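Local coordinates for encapsidation protein (Lactococcus phage asccphi28, PDB 7JQP) that probably serves as the ATP-driven DNA packaging motor of the phage, an ASCE-fold P-loop ATPase that translocates the viral genome, at residues Phe8-Lys12 / Asn35-Glu39; Leu41-Phe46 / Met74-Phe79. All blocks are in the same frame, centred on the assembly; numbering follows the deposited sequence.

Contact 1. Residues Phe8-Lys12 / Asn35-Glu39; sequences FWTPK and NVTGE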
loop_
_atom_site.group_PDB
_atom_site.type_symbol
_atom_site.label_atom_id
_atom_site.label_comp_id
_atom_site.label_asym_id
_atom_site.label_seq_id
_atom_site.Cartn_x
_atom_site.Cartn_y
_atom_site.Cartn_z
ATOM N N PHE A 8 21.983 -22.287 -26.125
ATOM C CA PHE A 8 21.521 -21.869 -24.808
ATOM C C PHE A 8 22.319 -22.532 -23.690
ATOM O O PHE A 8 22.654 -23.720 -23.751
ATOM C CB PHE A 8 20.017 -22.130 -24.616
ATOM C CG PHE A 8 19.537 -23.482 -25.078
ATOM C CD1 PHE A 8 19.988 -24.649 -24.483
ATOM C CD2 PHE A 8 18.587 -23.576 -26.083
ATOM C CE1 PHE A 8 19.526 -25.885 -24.907
ATOM C CE2 PHE A 8 18.118 -24.804 -26.508
ATOM C CZ PHE A 8 18.588 -25.960 -25.919
ATOM N N TRP A 9 22.624 -21.733 -22.670
ATOM C CA TRP A 9 23.372 -22.188 -21.508
ATOM C C TRP A 9 22.583 -23.215 -20.704
ATOM O O TRP A 9 21.370 -23.091 -20.529
ATOM C CB TRP A 9 23.716 -20.984 -20.629
ATOM C CG TRP A 9 24.454 -21.339 -19.395
ATOM C CD1 TRP A 9 25.804 -21.352 -19.217
ATOM C CD2 TRP A 9 23.877 -21.746 -18.153
ATOM N NE1 TRP A 9 26.106 -21.741 -17.934
ATOM C CE2 TRP A 9 24.938 -21.990 -17.261
ATOM C CE3 TRP A 9 22.565 -21.928 -17.709
ATOM C CZ2 TRP A 9 24.726 -22.406 -15.951
ATOM C CZ3 TRP A 9 22.357 -22.340 -16.411
ATOM C CH2 TRP A 9 23.431 -22.575 -15.545
ATOM N N THR A 10 23.284 -24.231 -20.208
ATOM C CA THR A 10 22.678 -25.285 -19.406
ATOM C C THR A 10 23.647 -25.723 -18.318
ATOM O O THR A 10 24.868 -25.629 -18.495
ATOM C CB THR A 10 22.286 -26.491 -20.277
ATOM O OG1 THR A 10 21.469 -27.390 -19.519
ATOM C CG2 THR A 10 23.525 -27.222 -20.774
ATOM N N PRO A 11 23.128 -26.200 -17.172
ATOM C CA PRO A 11 24.019 -26.593 -16.071
ATOM C C PRO A 11 24.471 -28.045 -16.088
ATOM O O PRO A 11 24.933 -28.556 -15.062
ATOM C CB PRO A 11 23.159 -26.307 -14.832
ATOM C CG PRO A 11 21.779 -26.686 -15.297
ATOM C CD PRO A 11 21.708 -26.280 -16.771
ATOM N N LYS A 12 24.354 -28.725 -17.227
ATOM C CA LYS A 12 24.771 -30.124 -17.284
ATOM C C LYS A 12 26.260 -30.265 -16.990
ATOM O O LYS A 12 26.676 -31.124 -16.206
ATOM C CB LYS A 12 24.436 -30.718 -18.650
ATOM C CG LYS A 12 23.279 -31.702 -18.642
ATOM C CD LYS A 12 22.945 -32.172 -20.059
ATOM C CE LYS A 12 24.156 -32.783 -20.758
ATOM N NZ LYS A 12 23.857 -33.202 -22.159
ATOM N N ASN A 35 16.768 -22.735 -17.859
ATOM C CA ASN A 35 17.492 -23.991 -18.015
ATOM C C ASN A 35 17.783 -24.651 -16.670
ATOM O O ASN A 35 17.685 -25.877 -16.546
ATOM C CB ASN A 35 18.782 -23.747 -18.796
ATOM C CG ASN A 35 18.522 -23.398 -20.250
ATOM O OD1 ASN A 35 18.958 -22.359 -20.743
ATOM N ND2 ASN A 35 17.796 -24.269 -20.942
ATOM N N VAL A 36 18.135 -23.864 -15.650
ATOM C CA VAL A 36 18.409 -24.454 -14.340
ATOM C C VAL A 36 17.156 -25.112 -13.780
ATOM O O VAL A 36 17.205 -26.224 -13.241
ATOM C CB VAL A 36 18.955 -23.390 -13.371
ATOM C CG1 VAL A 36 19.009 -23.948 -11.952
ATOM C CG2 VAL A 36 20.326 -22.921 -13.811
ATOM N N THR A 37 16.014 -24.432 -13.895
ATOM C CA THR A 37 14.757 -24.996 -13.414
ATOM C C THR A 37 14.355 -26.211 -14.240
ATOM O O THR A 37 13.783 -27.163 -13.701
ATOM C CB THR A 37 13.664 -23.924 -13.436
ATOM O OG1 THR A 37 14.205 -22.679 -12.970
ATOM C CG2 THR A 37 12.491 -24.317 -12.557
ATOM N N GLY A 38 14.643 -26.195 -15.543
ATOM C CA GLY A 38 14.264 -27.316 -16.390
ATOM C C GLY A 38 15.048 -28.581 -16.099
ATOM O O GLY A 38 14.474 -29.671 -16.026
ATOM N N GLU A 39 16.369 -28.455 -15.925
ATOM C CA GLU A 39 17.191 -29.626 -15.633
ATOM C C GLU A 39 16.809 -30.241 -14.295
ATOM O O GLU A 39 16.871 -31.465 -14.127
ATOM C CB GLU A 39 18.672 -29.246 -15.635
ATOM C CG GLU A 39 19.641 -30.426 -15.655
ATOM C CD GLU A 39 19.804 -31.040 -17.033
ATOM O OE1 GLU A 39 19.919 -30.276 -18.017
ATOM O OE2 GLU A 39 19.830 -32.286 -17.132
#
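The loop Phe8-Lys12 lies along one flank of the helical turn Asn35-Glu39, and apolar and polar groups both take part. Trp9 swings its six-membered ring so that CZ3 comes to 3.4 Å from Val36 CG2, the methyl lying at the ring edge, near its plane. Pro11 faces the helix and fills the space beside Val36 and Glu39: Pro11 CG is 4.0 Å from Glu39 CB and 4.3 Å from Val36 CG2.

Asn35 and Glu39 are the residues most covered by the loop. Asn35 lies beside the backbone of Trp9 and Thr10, while Thr10 OG1 is 3.6 Å from Glu39 OE1 and the aliphatic Lys12 CG 3.7 Å from that same oxygen.

Helix 32-46 is probably the helix of a P-loop (Walker A) strand-loop-helix, and Trp9 packs on Val30 of that loop. Pro11 is the N-cap of helix 12-16. Phe185 of strand 183-188 packs against Pro11 and Val36, Trp9 NE1 hydrogen-bonds Gln223 OE1, and Tyr78 of helix 72-79 touches Thr10 and Glu39.

Contact 2. Residues Leu41-Phe46 / Met74-Phe79; sequences LDDLFF and MLRVYF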
loop_
_atom_site.group_PDB
_atom_site.type_symbol
_atom_site.label_atom_id
_atom_site.label_comp_id
_atom_site.label_asym_id
_atom_site.label_seq_id
_atom_site.Cartn_x
_atom_site.Cartn_y
_atom_site.Cartn_z
ATOM N N LEU A 41 13.852 -30.387 -13.054
ATOM C CA LEU A 41 12.503 -30.947 -13.065
ATOM C C LEU A 41 12.515 -32.447 -12.785
ATOM O O LEU A 41 11.700 -32.954 -12.006
ATOM C CB LEU A 41 11.815 -30.670 -14.402
ATOM C CG LEU A 41 11.381 -29.238 -14.702
ATOM C CD1 LEU A 41 10.602 -29.197 -16.014
ATOM C CD2 LEU A 41 10.551 -28.658 -13.573
ATOM N N ASP A 42 13.414 -33.185 -13.444
ATOM C CA ASP A 42 13.438 -34.632 -13.256
ATOM C C ASP A 42 13.521 -34.984 -11.776
ATOM O O ASP A 42 12.849 -35.911 -11.308
ATOM C CB ASP A 42 14.610 -35.245 -14.021
ATOM C CG ASP A 42 14.431 -36.729 -14.269
ATOM O OD1 ASP A 42 13.604 -37.093 -15.133
ATOM O OD2 ASP A 42 15.116 -37.530 -13.597
ATOM N N ASP A 43 14.334 -34.245 -11.021
ATOM C CA ASP A 43 14.430 -34.483 -9.586
ATOM C C ASP A 43 13.163 -34.039 -8.868
ATOM O O ASP A 43 12.627 -34.768 -8.026
ATOM C CB ASP A 43 15.652 -33.757 -9.020
ATOM C CG ASP A 43 16.952 -34.274 -9.598
ATOM O OD1 ASP A 43 17.037 -34.414 -10.836
ATOM O OD2 ASP A 43 17.892 -34.528 -8.817
ATOM N N LEU A 44 12.658 -32.846 -9.191
ATOM C CA LEU A 44 11.492 -32.344 -8.476
ATOM C C LEU A 44 10.268 -33.208 -8.760
ATOM O O LEU A 44 9.476 -33.494 -7.854
ATOM C CB LEU A 44 11.195 -30.897 -8.866
ATOM C CG LEU A 44 12.139 -29.788 -8.408
ATOM C CD1 LEU A 44 13.457 -29.889 -9.161
ATOM C CD2 LEU A 44 11.516 -28.421 -8.585
ATOM N N PHE A 45 10.092 -33.626 -10.019
ATOM C CA PHE A 45 8.885 -34.362 -10.377
ATOM C C PHE A 45 8.894 -35.771 -9.786
ATOM O O PHE A 45 7.870 -36.234 -9.270
ATOM C CB PHE A 45 8.698 -34.417 -11.897
ATOM C CG PHE A 45 8.305 -33.093 -12.524
ATOM C CD1 PHE A 45 8.143 -31.952 -11.753
ATOM C CD2 PHE A 45 8.038 -33.012 -13.882
ATOM C CE1 PHE A 45 7.774 -30.748 -12.332
ATOM C CE2 PHE A 45 7.660 -31.814 -14.463
ATOM C CZ PHE A 45 7.526 -30.683 -13.687
ATOM N N PHE A 46 10.034 -36.474 -9.845
ATOM C CA PHE A 46 10.059 -37.891 -9.511
ATOM C C PHE A 46 11.016 -38.295 -8.394
ATOM O O PHE A 46 10.959 -39.452 -7.957
ATOM C CB PHE A 46 10.405 -38.720 -10.760
ATOM C CG PHE A 46 9.683 -38.277 -11.996
ATOM C CD1 PHE A 46 8.323 -38.493 -12.133
ATOM C CD2 PHE A 46 10.364 -37.637 -13.019
ATOM C CE1 PHE A 46 7.653 -38.081 -13.270
ATOM C CE2 PHE A 46 9.700 -37.223 -14.157
ATOM C CZ PHE A 46 8.343 -37.446 -14.284
HETATM N N MSE A 74 9.291 -25.447 -21.584
HETATM C CA MSE A 74 10.291 -26.026 -20.691
HETATM C C MSE A 74 10.050 -27.527 -20.581
HETATM O O MSE A 74 10.965 -28.336 -20.727
HETATM C CB MSE A 74 10.227 -25.376 -19.314
HETATM C CG MSE A 74 11.460 -25.615 -18.456
HETATM SE SE MSE A 74 11.487 -24.422 -16.913
HETATM C CE MSE A 74 10.736 -25.588 -15.545
ATOM N N LEU A 75 8.790 -27.876 -20.318
ATOM C CA LEU A 75 8.404 -29.277 -20.213
ATOM C C LEU A 75 8.672 -30.005 -21.524
ATOM O O LEU A 75 9.182 -31.133 -21.528
ATOM C CB LEU A 75 6.925 -29.350 -19.843
ATOM C CG LEU A 75 6.577 -28.889 -18.426
ATOM C CD1 LEU A 75 5.090 -28.526 -18.375
ATOM C CD2 LEU A 75 6.885 -29.917 -17.362
ATOM N N ARG A 76 8.353 -29.360 -22.649
ATOM C CA ARG A 76 8.543 -29.977 -23.956
ATOM C C ARG A 76 10.021 -30.080 -24.313
ATOM O O ARG A 76 10.446 -31.064 -24.931
ATOM C CB ARG A 76 7.788 -29.175 -25.019
ATOM C CG ARG A 76 7.803 -29.785 -26.416
ATOM C CD ARG A 76 6.904 -29.005 -27.380
ATOM N NE ARG A 76 7.344 -27.623 -27.575
ATOM C CZ ARG A 76 6.815 -26.563 -26.964
ATOM N NH1 ARG A 76 5.812 -26.705 -26.107
ATOM N NH2 ARG A 76 7.293 -25.354 -27.217
ATOM N N VAL A 77 10.816 -29.075 -23.943
ATOM C CA VAL A 77 12.246 -29.110 -24.237
ATOM C C VAL A 77 12.953 -30.150 -23.380
ATOM O O VAL A 77 13.727 -30.968 -23.889
ATOM C CB VAL A 77 12.867 -27.716 -24.046
ATOM C CG1 VAL A 77 14.385 -27.794 -24.072
ATOM C CG2 VAL A 77 12.398 -26.776 -25.149
ATOM N N TYR A 78 12.697 -30.146 -22.072
ATOM C CA TYR A 78 13.446 -31.032 -21.189
ATOM C C TYR A 78 12.944 -32.469 -21.218
ATOM O O TYR A 78 13.749 -33.392 -21.053
ATOM C CB TYR A 78 13.444 -30.486 -19.767
ATOM C CG TYR A 78 14.571 -29.503 -19.572
ATOM C CD1 TYR A 78 15.792 -29.928 -19.068
ATOM C CD2 TYR A 78 14.451 -28.177 -19.967
ATOM C CE1 TYR A 78 16.846 -29.054 -18.915
ATOM C CE2 TYR A 78 15.502 -27.289 -19.809
ATOM C CZ TYR A 78 16.699 -27.738 -19.286
ATOM O OH TYR A 78 17.756 -26.871 -19.131
ATOM N N PHE A 79 11.646 -32.694 -21.442
ATOM C CA PHE A 79 11.124 -34.051 -21.546
ATOM C C PHE A 79 10.920 -34.500 -22.993
ATOM O O PHE A 79 10.621 -35.677 -23.222
ATOM C CB PHE A 79 9.804 -34.203 -20.765
ATOM C CG PHE A 79 9.959 -34.021 -19.277
ATOM C CD1 PHE A 79 10.453 -35.048 -18.490
ATOM C CD2 PHE A 79 9.589 -32.836 -18.665
ATOM C CE1 PHE A 79 10.606 -34.885 -17.125
ATOM C CE2 PHE A 79 9.732 -32.670 -17.299
ATOM C CZ PHE A 79 10.238 -33.698 -16.528
#
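A knobs-into-holes contact joins two helices of the P-loop ATPase domain here, the last turns of helix 32-46 meeting the end of helix 72-79. The local axes stay 11.9 Å apart and cross at -104°, so the helices meet nearly at right angles, and long side chains have to bridge the gap.

Phe79 is the knob. Its ring enters a hollow lined by Leu41, Asp42, Phe45 and Phe46, four residues that sit at i, i+1, i+4 and i+5 on the opposing helix. Leu41 CD1 approaches Phe79 CE2 at 3.8 Å, and Phe46 CE2 lies 3.9 Å from Phe79 CE1. The rings of Phe45 and Phe79 are almost parallel, with planes at 8°, but their centroids are 5.6 Å apart and they meet rim to rim, neither covering the other's face.

Leu41 is the answering bump. It points across the interface, and besides Phe79 its CD1 reaches the selenomethionine Met74, 3.6 Å from CE, and Leu75, 4.0 Å from CD2. Thus one methyl group touches three residues of helix 72-79.

No hydrogen bond crosses between the segments; shape and apolar contact hold them. Strand 94-99 lies against the same cluster, with Ile99 touching Phe45 and Phe79, and Phe115 stacks on the Phe45 ring. Beside the knob, Leu75 takes up the edge of Phe45, its CD2 methyl 3.6 Å from Phe45 CE2 and near the plane of that ring.

In the fold
Helix 32-46 is common to both contacts: its earlier part receives the N-terminal loop in contact 1, and its last turns receive helix 72-79 in contact 2. The two centres are 11 Å apart, and Tyr78 ties them together. Its OH lies 2.8 Å from Asn35 O, a probable hydrogen bond, while its ring packs on the same helix, with Tyr78 CE1 3.1 Å from Glu39 N. Thr37 CG2 and Met74 CE add packing at 3.7 Å. The helix begins within a probable Walker A P-loop, with Lys32 and Thr33 as its first residues. Trp9 of contact 1 touches that motif, whereas Met74 of contact 2 comes near without touching.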